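Local atomic coordinates of FAD-binding oxidoreductase (Gulosibacter chungangensis, PDB entry 7PBG), a protein that oxidises 4-ethylphenol and is an FAD-dependent flavoprotein oxidase, able to dehydrogenate 4-alkylphenols to 4-vinylphenol-type products. Residues A305-R308 with M309-E312; G361-A364 with S365-L368; S63-D66 with V67-I70; D459-R462 with E463-A467. All blocks are in the same frame, centred on the assembly; numbering follows the deposited sequence.

Interaction 1. Residues A305-R308 with M309-E312; sequences AKQR and MVDE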
loop_
_atom_site.group_PDB
_atom_site.type_symbol
_atom_site.label_atom_id
_atom_site.label_comp_id
_atom_site.label_asym_id
_atom_site.label_seq_id
_atom_site.Cartn_x
_atom_site.Cartn_y
_atom_site.Cartn_z
ATOM N N ALA A 305 -26.722 -2.546 -35.140
ATOM C CA ALA A 305 -26.614 -1.216 -34.477
ATOM C C ALA A 305 -25.172 -1.014 -34.015
ATOM O O ALA A 305 -24.646 0.071 -34.232
ATOM C CB ALA A 305 -27.583 -1.045 -33.317
ATOM N N LYS A 306 -24.525 -2.041 -33.472
ATOM C CA LYS A 306 -23.135 -1.900 -32.966
ATOM C C LYS A 306 -22.201 -1.685 -34.158
ATOM O O LYS A 306 -21.277 -0.911 -34.033
ATOM C CB LYS A 306 -22.789 -3.102 -32.087
ATOM C CG LYS A 306 -23.635 -3.136 -30.823
ATOM C CD LYS A 306 -23.483 -4.451 -30.093
ATOM C CE LYS A 306 -24.361 -4.612 -28.869
ATOM N NZ LYS A 306 -24.164 -5.968 -28.256
ATOM N N GLN A 307 -22.462 -2.341 -35.265
ATOM C CA GLN A 307 -21.650 -2.202 -36.488
ATOM C C GLN A 307 -21.833 -0.777 -37.011
ATOM O O GLN A 307 -20.872 -0.193 -37.494
ATOM C CB GLN A 307 -21.993 -3.253 -37.534
ATOM C CG GLN A 307 -20.929 -3.324 -38.610
ATOM C CD GLN A 307 -19.586 -3.777 -38.072
ATOM O OE1 GLN A 307 -19.489 -4.825 -37.422
ATOM N NE2 GLN A 307 -18.547 -2.997 -38.319
ATOM N N ARG A 308 -23.040 -0.256 -36.990
ATOM C CA ARG A 308 -23.258 1.160 -37.401
ATOM C C ARG A 308 -22.373 2.089 -36.550
ATOM O O ARG A 308 -21.737 3.022 -37.083
ATOM C CB ARG A 308 -24.728 1.592 -37.304
ATOM C CG ARG A 308 -25.630 0.932 -38.328
ATOM C CD ARG A 308 -26.979 1.625 -38.343
ATOM N NE ARG A 308 -27.889 1.180 -37.310
ATOM C CZ ARG A 308 -28.597 0.067 -37.325
ATOM N NH1 ARG A 308 -28.502 -0.745 -38.369
ATOM N NH2 ARG A 308 -29.429 -0.217 -36.318
ATOM N N MET A 309 -22.311 1.882 -35.233
ATOM C CA MET A 309 -21.420 2.650 -34.331
ATOM C C MET A 309 -19.970 2.528 -34.826
ATOM O O MET A 309 -19.300 3.561 -34.978
ATOM C CB MET A 309 -21.524 2.170 -32.893
ATOM C CG MET A 309 -22.906 2.253 -32.328
ATOM S SD MET A 309 -22.930 1.481 -30.711
ATOM C CE MET A 309 -24.682 1.212 -30.456
ATOM N N VAL A 310 -19.497 1.294 -35.027
ATOM C CA VAL A 310 -18.102 1.062 -35.465
ATOM C C VAL A 310 -17.862 1.855 -36.740
ATOM O O VAL A 310 -16.811 2.521 -36.827
ATOM C CB VAL A 310 -17.766 -0.431 -35.661
ATOM C CG1 VAL A 310 -16.413 -0.567 -36.327
ATOM C CG2 VAL A 310 -17.866 -1.131 -34.329
ATOM N N ASP A 311 -18.740 1.710 -37.728
ATOM C CA ASP A 311 -18.443 2.181 -39.104
ATOM C C ASP A 311 -18.555 3.695 -39.157
ATOM O O ASP A 311 -17.724 4.340 -39.761
ATOM C CB ASP A 311 -19.408 1.583 -40.125
ATOM C CG ASP A 311 -19.281 0.074 -40.257
ATOM O OD1 ASP A 311 -18.217 -0.462 -39.833
ATOM O OD2 ASP A 311 -20.212 -0.549 -40.827
ATOM N N GLU A 312 -19.525 4.243 -38.488
ATOM C CA GLU A 312 -19.833 5.692 -38.622
ATOM C C GLU A 312 -18.927 6.496 -37.696
ATOM O O GLU A 312 -18.542 7.567 -38.060
ATOM C CB GLU A 312 -21.332 5.910 -38.407
ATOM C CG GLU A 312 -22.153 5.270 -39.509
ATOM C CD GLU A 312 -23.651 5.394 -39.318
ATOM O OE1 GLU A 312 -24.364 4.552 -39.873
ATOM O OE2 GLU A 312 -24.075 6.291 -38.527
#
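Gln307 and Asp311 are joined by a side-chain hydrogen bond, one helical turn apart. Gln307 NE2 donates to Asp311 OD1 over 3.0 Å, with an N-H...O angle of 160°. The acceptor lies in the amide plane of Gln307, but the donor stands well above the carboxylate plane, 40° out of it. Gln307 reaches this place because CG is anti to the backbone N (chi1 -165°) and the chain then bends at chi2. The other end of the amide is also held, since OE1 is hydrogen-bonded to His317.

Four backbone bonds run from residue i+4 to residue i. They include Asp311 N to Gln307 O at 2.9 Å and Glu312 N to Arg308 O, also at 2.9 Å.

The remaining contacts across the turn are looser packing. Arg308 and Glu312 lie side by side and point the same way, with Arg308 CB 3.9 Å from Glu312 OE1. Their charged groups do not meet: Arg308 NE is 5.5 Å from Glu312 OE1. The guanidinium instead lies with one face against Ala305 CA. Its polar partner is outside the turn, where Arg308 NH2 is hydrogen-bonded to Trp294 O. Met309 runs back along the helix, its CG 3.4 Å from Ala305 O. With Val310 it packs on Val281 of helix 281-288.

This is the i to i+4 pattern of an amphipathic alpha-helix, polar along one side and packed on a neighbouring helix along another.

Interaction 2. Residues G361-A364 with S365-L368; sequences GDRA and SELL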
loop_
_atom_site.group_PDB
_atom_site.type_symbol
_atom_site.label_atom_id
_atom_site.label_comp_id
_atom_site.label_asym_id
_atom_site.label_seq_id
_atom_site.Cartn_x
_atom_site.Cartn_y
_atom_site.Cartn_z
ATOM N N GLY A 361 -16.420 17.685 -35.436
ATOM C CA GLY A 361 -17.155 16.673 -36.197
ATOM C C GLY A 361 -16.478 15.302 -36.152
ATOM O O GLY A 361 -17.096 14.380 -36.582
ATOM N N ASP A 362 -15.216 15.196 -35.704
ATOM C CA ASP A 362 -14.433 13.923 -35.833
ATOM C C ASP A 362 -14.577 13.218 -34.489
ATOM O O ASP A 362 -13.793 13.510 -33.551
ATOM C CB ASP A 362 -12.993 14.197 -36.265
ATOM C CG ASP A 362 -12.128 12.968 -36.387
ATOM O OD1 ASP A 362 -12.472 11.960 -35.769
ATOM O OD2 ASP A 362 -11.082 13.046 -37.086
ATOM N N ARG A 363 -15.628 12.423 -34.346
ATOM C CA ARG A 363 -15.985 11.895 -33.017
ATOM C C ARG A 363 -14.900 10.930 -32.528
ATOM O O ARG A 363 -14.648 10.899 -31.289
ATOM C CB ARG A 363 -17.375 11.272 -33.000
ATOM C CG ARG A 363 -18.470 12.318 -33.115
ATOM C CD ARG A 363 -19.806 11.690 -33.420
ATOM N NE ARG A 363 -19.906 11.073 -34.758
ATOM C CZ ARG A 363 -20.998 10.464 -35.216
ATOM N NH1 ARG A 363 -22.069 10.338 -34.442
ATOM N NH2 ARG A 363 -20.996 9.945 -36.419
ATOM N N ALA A 364 -14.233 10.192 -33.414
ATOM C CA ALA A 364 -13.102 9.333 -32.976
ATOM C C ALA A 364 -12.050 10.241 -32.316
ATOM O O ALA A 364 -11.429 9.880 -31.284
ATOM C CB ALA A 364 -12.484 8.570 -34.134
ATOM N N SER A 365 -11.793 11.401 -32.923
ATOM C CA SER A 365 -10.753 12.313 -32.401
ATOM C C SER A 365 -11.172 12.892 -31.043
ATOM O O SER A 365 -10.325 13.099 -30.181
ATOM C CB SER A 365 -10.367 13.367 -33.380
ATOM O OG SER A 365 -11.293 14.438 -33.375
ATOM N N GLU A 366 -12.466 13.059 -30.824
ATOM C CA GLU A 366 -13.001 13.590 -29.563
ATOM C C GLU A 366 -12.803 12.534 -28.493
ATOM O O GLU A 366 -12.416 12.872 -27.335
ATOM C CB GLU A 366 -14.468 13.934 -29.792
ATOM C CG GLU A 366 -15.152 14.620 -28.629
ATOM C CD GLU A 366 -16.660 14.720 -28.793
ATOM O OE1 GLU A 366 -17.112 14.701 -30.011
ATOM O OE2 GLU A 366 -17.405 14.753 -27.720
ATOM N N LEU A 367 -13.065 11.290 -28.863
ATOM C CA LEU A 367 -12.917 10.171 -27.894
ATOM C C LEU A 367 -11.469 10.013 -27.487
ATOM O O LEU A 367 -11.163 9.949 -26.275
ATOM C CB LEU A 367 -13.460 8.910 -28.528
ATOM C CG LEU A 367 -14.980 8.844 -28.623
ATOM C CD1 LEU A 367 -15.386 7.729 -29.572
ATOM C CD2 LEU A 367 -15.612 8.656 -27.246
ATOM N N LEU A 368 -10.547 10.077 -28.446
ATOM C CA LEU A 368 -9.133 9.943 -28.080
ATOM C C LEU A 368 -8.732 11.151 -27.249
ATOM O O LEU A 368 -7.915 11.042 -26.327
ATOM C CB LEU A 368 -8.291 9.796 -29.362
ATOM C CG LEU A 368 -6.787 9.830 -29.162
ATOM C CD1 LEU A 368 -6.303 8.743 -28.213
ATOM C CD2 LEU A 368 -6.109 9.681 -30.498
#
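The N-terminus of helix 363-375 is capped here, with Asp362 as the N-cap residue. Its OD1 accepts from Ser365 N over 3.0 Å, the N-H...O angle being 152°. The amide meets the oxygen from above the carboxylate plane, 55° out of it. With CG anti to the backbone N (chi1 179°), the carboxylate of Asp362 comes round to the first turn.

Ser365 answers with its side chain. Its OG donates to Asp362 O at 2.7 Å, and it also has a hydrogen bond with Arg359 N. The same carbonyl oxygen, Asp362 O, takes Glu366 N at 3.1 Å, so two donors grip it. Farther along, Leu367 N bonds to Arg363 O at 2.9 Å.

Arg363 and Glu366 touch loosely through Arg363 CG and Glu366 OE1, 4.1 Å apart. Their charged ends do not pair across this turn: Glu366 OE2 is bonded to His382. Leu367 leans over Arg363 O and packs against helix 281-288, while Ala364 lies on Tyr248.

The negative carboxylate of Asp362 sits at the helix end where amide N-H groups gather. It would probably be favoured there by the helix dipole. The buried Ser365 hydroxyl, meanwhile, helps hold the Asp362 carbonyl in the first turn.

Interaction 3. Residues S63-D66 with V67-I70; sequences STED and VQVI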
loop_
_atom_site.group_PDB
_atom_site.type_symbol
_atom_site.label_atom_id
_atom_site.label_comp_id
_atom_site.label_asym_id
_atom_site.label_seq_id
_atom_site.Cartn_x
_atom_site.Cartn_y
_atom_site.Cartn_z
ATOM N N SER A 63 -15.225 22.456 9.811
ATOM C CA SER A 63 -13.894 22.210 10.423
ATOM C C SER A 63 -13.845 20.810 11.024
ATOM O O SER A 63 -14.906 20.241 11.327
ATOM C CB SER A 63 -13.558 23.206 11.468
ATOM O OG SER A 63 -14.366 22.981 12.610
ATOM N N THR A 64 -12.650 20.299 11.255
ATOM C CA THR A 64 -12.438 19.047 12.014
ATOM C C THR A 64 -13.180 19.161 13.373
ATOM O O THR A 64 -13.843 18.182 13.788
ATOM C CB THR A 64 -10.947 18.804 12.221
ATOM O OG1 THR A 64 -10.358 18.766 10.909
ATOM C CG2 THR A 64 -10.703 17.492 12.955
ATOM N N GLU A 65 -13.077 20.311 14.050
ATOM C CA GLU A 65 -13.731 20.449 15.379
ATOM C C GLU A 65 -15.242 20.218 15.237
ATOM O O GLU A 65 -15.853 19.573 16.133
ATOM C CB GLU A 65 -13.433 21.817 15.988
ATOM C CG GLU A 65 -13.963 21.940 17.405
ATOM C CD GLU A 65 -13.515 23.199 18.139
ATOM O OE1 GLU A 65 -12.742 23.990 17.555
ATOM O OE2 GLU A 65 -13.924 23.372 19.301
ATOM N N ASP A 66 -15.858 20.799 14.215
ATOM C CA ASP A 66 -17.319 20.623 13.966
ATOM C C ASP A 66 -17.578 19.117 13.826
ATOM O O ASP A 66 -18.498 18.588 14.431
ATOM C CB ASP A 66 -17.812 21.335 12.718
ATOM C CG ASP A 66 -18.011 22.835 12.881
ATOM O OD1 ASP A 66 -17.749 23.365 13.981
ATOM O OD2 ASP A 66 -18.456 23.452 11.906
ATOM N N VAL A 67 -16.820 18.443 12.981
ATOM C CA VAL A 67 -16.967 16.959 12.838
ATOM C C VAL A 67 -16.884 16.280 14.213
ATOM O O VAL A 67 -17.736 15.394 14.526
ATOM C CB VAL A 67 -15.964 16.378 11.823
ATOM C CG1 VAL A 67 -16.105 14.865 11.754
ATOM C CG2 VAL A 67 -16.189 16.962 10.465
ATOM N N GLN A 68 -15.906 16.631 15.047
ATOM C CA GLN A 68 -15.766 15.984 16.379
ATOM C C GLN A 68 -17.046 16.174 17.202
ATOM O O GLN A 68 -17.482 15.227 17.846
ATOM C CB GLN A 68 -14.595 16.541 17.173
ATOM C CG GLN A 68 -13.277 16.391 16.445
ATOM C CD GLN A 68 -12.178 17.002 17.272
ATOM O OE1 GLN A 68 -11.798 18.151 17.035
ATOM N NE2 GLN A 68 -11.742 16.273 18.300
ATOM N N VAL A 69 -17.557 17.395 17.262
ATOM C CA VAL A 69 -18.722 17.704 18.132
ATOM C C VAL A 69 -19.935 16.988 17.568
ATOM O O VAL A 69 -20.726 16.467 18.377
ATOM C CB VAL A 69 -18.977 19.211 18.353
ATOM C CG1 VAL A 69 -19.237 19.972 17.098
ATOM C CG2 VAL A 69 -20.124 19.452 19.339
ATOM N N ILE A 70 -20.101 16.930 16.245
ATOM C CA ILE A 70 -21.239 16.167 15.626
ATOM C C ILE A 70 -21.152 14.682 16.017
ATOM O O ILE A 70 -22.184 14.048 16.371
ATOM C CB ILE A 70 -21.262 16.342 14.098
ATOM C CG1 ILE A 70 -21.631 17.781 13.712
ATOM C CG2 ILE A 70 -22.169 15.327 13.411
ATOM C CD1 ILE A 70 -21.108 18.186 12.342
#
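Gln68 has CG anti to the carbonyl carbon (chi1 -58°) and an extended chain, which lays it back along the first turn of helix 64-77 beside Thr64 and Glu65. Its CG is 3.3 Å from Thr64 O, and its OE1 is 3.4 Å from Glu65 CA. The other end of the amide has a partner across the fold: NE2 is hydrogen-bonded to Gly189 O. Val69 is turned differently. Its CG1 stands between the backbone N and the carbonyl carbon (chi1 60°), and this brings the methyl to 3.1 Å from Asp66 O, a close approach. Ile70 bends back over the same carbonyl, with CD1 3.4 Å from Asp66 O. Two aliphatic side chains therefore cover Asp66 O, which also accepts from Ile70 N at 2.9 Å.

The helix starts at Ser63, the N-cap residue. Ser63 OG accepts from Asp66 N over 3.1 Å, with an N-H...O angle of 165°. Ser63 O then takes Val67 N, the first in a run of four i to i+4 backbone bonds. Asp66 OD2 turns back to bond Gly62 N, which ties the helix to the residue before the cap.

Around this turn, Val67 and Gln68 rest on Val185 of strand 179-186. Val69 and Ile70 face helix 12-26. The side chain of Val67 is about 8 Å from the bound FAD.

The start of the helix is thus fixed by two side chains. The Ser63 hydroxyl satisfies one first-turn amide, and the negative Asp66 lies near the N-terminus, where the helix dipole would probably favour it.

Interaction 4. Residues D459-R462 with E463-A467; sequences DMTR and ELIRA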
loop_
_atom_site.group_PDB
_atom_site.type_symbol
_atom_site.label_atom_id
_atom_site.label_comp_id
_atom_site.label_asym_id
_atom_site.label_seq_id
_atom_site.Cartn_x
_atom_site.Cartn_y
_atom_site.Cartn_z
ATOM N N ASP A 459 -32.025 -7.020 -10.344
ATOM C CA ASP A 459 -32.084 -8.490 -10.559
ATOM C C ASP A 459 -30.918 -8.957 -11.425
ATOM O O ASP A 459 -30.305 -9.994 -11.095
ATOM C CB ASP A 459 -33.383 -8.905 -11.226
ATOM C CG ASP A 459 -34.581 -8.778 -10.309
ATOM O OD1 ASP A 459 -34.370 -8.512 -9.100
ATOM O OD2 ASP A 459 -35.721 -8.906 -10.839
ATOM N N MET A 460 -30.654 -8.245 -12.527
ATOM C CA MET A 460 -29.542 -8.569 -13.443
ATOM C C MET A 460 -28.239 -8.605 -12.641
ATOM O O MET A 460 -27.477 -9.563 -12.745
ATOM C CB MET A 460 -29.392 -7.523 -14.544
ATOM C CG MET A 460 -28.231 -7.810 -15.492
ATOM S SD MET A 460 -27.880 -6.374 -16.499
ATOM C CE MET A 460 -27.147 -5.219 -15.349
ATOM N N THR A 461 -27.982 -7.563 -11.866
ATOM C CA THR A 461 -26.699 -7.411 -11.145
ATOM C C THR A 461 -26.555 -8.504 -10.081
ATOM O O THR A 461 -25.453 -9.036 -9.929
ATOM C CB THR A 461 -26.554 -6.019 -10.559
ATOM O OG1 THR A 461 -26.764 -5.126 -11.649
ATOM C CG2 THR A 461 -25.190 -5.795 -9.930
ATOM N N ARG A 462 -27.608 -8.819 -9.331
ATOM C CA ARG A 462 -27.467 -9.898 -8.330
ATOM C C ARG A 462 -27.146 -11.218 -9.014
ATOM O O ARG A 462 -26.383 -12.028 -8.395
ATOM C CB ARG A 462 -28.722 -10.042 -7.463
ATOM C CG ARG A 462 -29.050 -8.822 -6.631
ATOM C CD ARG A 462 -29.756 -9.224 -5.371
ATOM N NE ARG A 462 -30.193 -8.115 -4.547
ATOM C CZ ARG A 462 -29.471 -7.522 -3.599
ATOM N NH1 ARG A 462 -28.198 -7.846 -3.403
ATOM N NH2 ARG A 462 -30.000 -6.533 -2.900
ATOM N N GLU A 463 -27.677 -11.486 -10.213
ATOM C CA GLU A 463 -27.327 -12.716 -10.964
ATOM C C GLU A 463 -25.869 -12.619 -11.456
ATOM O O GLU A 463 -25.139 -13.614 -11.389
ATOM C CB GLU A 463 -28.245 -12.931 -12.162
ATOM C CG GLU A 463 -27.925 -14.196 -12.922
ATOM C CD GLU A 463 -27.808 -15.508 -12.129
ATOM O OE1 GLU A 463 -28.468 -15.680 -11.068
ATOM O OE2 GLU A 463 -27.055 -16.381 -12.579
ATOM N N LEU A 464 -25.420 -11.449 -11.908
ATOM C CA LEU A 464 -23.998 -11.280 -12.296
ATOM C C LEU A 464 -23.079 -11.592 -11.110
ATOM O O LEU A 464 -22.068 -12.341 -11.316
ATOM C CB LEU A 464 -23.751 -9.863 -12.834
ATOM C CG LEU A 464 -24.348 -9.570 -14.207
ATOM C CD1 LEU A 464 -24.253 -8.085 -14.505
ATOM C CD2 LEU A 464 -23.706 -10.415 -15.283
ATOM N N ILE A 465 -23.387 -11.081 -9.910
ATOM C CA ILE A 465 -22.570 -11.315 -8.697
ATOM C C ILE A 465 -22.575 -12.833 -8.423
ATOM O O ILE A 465 -21.523 -13.425 -8.227
ATOM C CB ILE A 465 -23.100 -10.502 -7.520
ATOM C CG1 ILE A 465 -22.936 -8.997 -7.782
ATOM C CG2 ILE A 465 -22.493 -10.990 -6.213
ATOM C CD1 ILE A 465 -23.648 -8.124 -6.810
ATOM N N ARG A 466 -23.752 -13.452 -8.481
ATOM C CA ARG A 466 -23.865 -14.922 -8.221
ATOM C C ARG A 466 -23.023 -15.692 -9.222
ATOM O O ARG A 466 -22.239 -16.558 -8.794
ATOM C CB ARG A 466 -25.320 -15.393 -8.303
ATOM C CG ARG A 466 -25.994 -15.526 -6.957
ATOM C CD ARG A 466 -27.334 -16.260 -7.081
ATOM N NE ARG A 466 -28.252 -15.587 -7.998
ATOM C CZ ARG A 466 -28.978 -14.502 -7.712
ATOM N NH1 ARG A 466 -28.898 -13.933 -6.519
ATOM N NH2 ARG A 466 -29.767 -13.983 -8.641
ATOM N N ALA A 467 -23.133 -15.382 -10.507
ATOM C CA ALA A 467 -22.421 -16.132 -11.564
ATOM C C ALA A 467 -20.915 -15.864 -11.457
ATOM O O ALA A 467 -20.128 -16.814 -11.562
ATOM C CB ALA A 467 -22.966 -15.817 -12.932
HETATM O O HOH W 1 -31.301 -12.025 -9.582
#
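Asp459 O takes two donors: Glu463 N at 3.1 Å and a water at 2.7 Å. The water lies at the edge of the Arg466 guanidinium, in its plane, and accepts from Arg466 NH2. Glu463 OE1 takes two nitrogens of Arg466, which grips it side-on. Arg466 NE is 3.1 Å from Glu463 OE1 in a salt bridge, and Arg466 NH2 is 3.2 Å from the same oxygen. NH2 meets OE1 on the anti side, while NE comes from above the carboxylate plane. A bend at chi3 (-58°) turns the arginine back along the helix.

Arg462 O stands 3.6 Å above the centre of the Arg466 guanidinium, and it also accepts from Arg466 N at 3.0 Å. The carboxylate and the water thus hold the guanidinium at its edge, while Arg462 O lies over one face.

On the apolar side, Met460 CG touches Leu464 CD1 at 4.1 Å, and Thr461 CG2 meets Ile465 CD1 at 4.2 Å.

Helix 451-470 is packed on several sides. Met460 and Leu464 lie on helix 406-422, Ile465 lies on helix 483-489, and Leu464 and Ile465 both touch Tyr398 of strand 393-402.

In the fold
Along the chain the order is interaction 3, then 1, 2 and 4. Interactions 1 and 4 lie inside helices 303-313 and 451-470; interactions 2 and 3 are at the starts of helices 363-375 and 64-77. Interactions 1 and 2 are neighbours, with centres 15 Å apart, and they touch where Glu312 O comes 3.8 Å from Arg363 NH2. Helix 281-288 packs against both. Interaction 3 is on the opposite side of the chain's centre, about 54 Å from interaction 1 between centres, in the FAD binding domain. Between centres, interaction 4 lies about 29 Å from interaction 1. Interactions 2 and 4 pack against different strands of the same antiparallel sheet, which carries His395, the covalent FAD site.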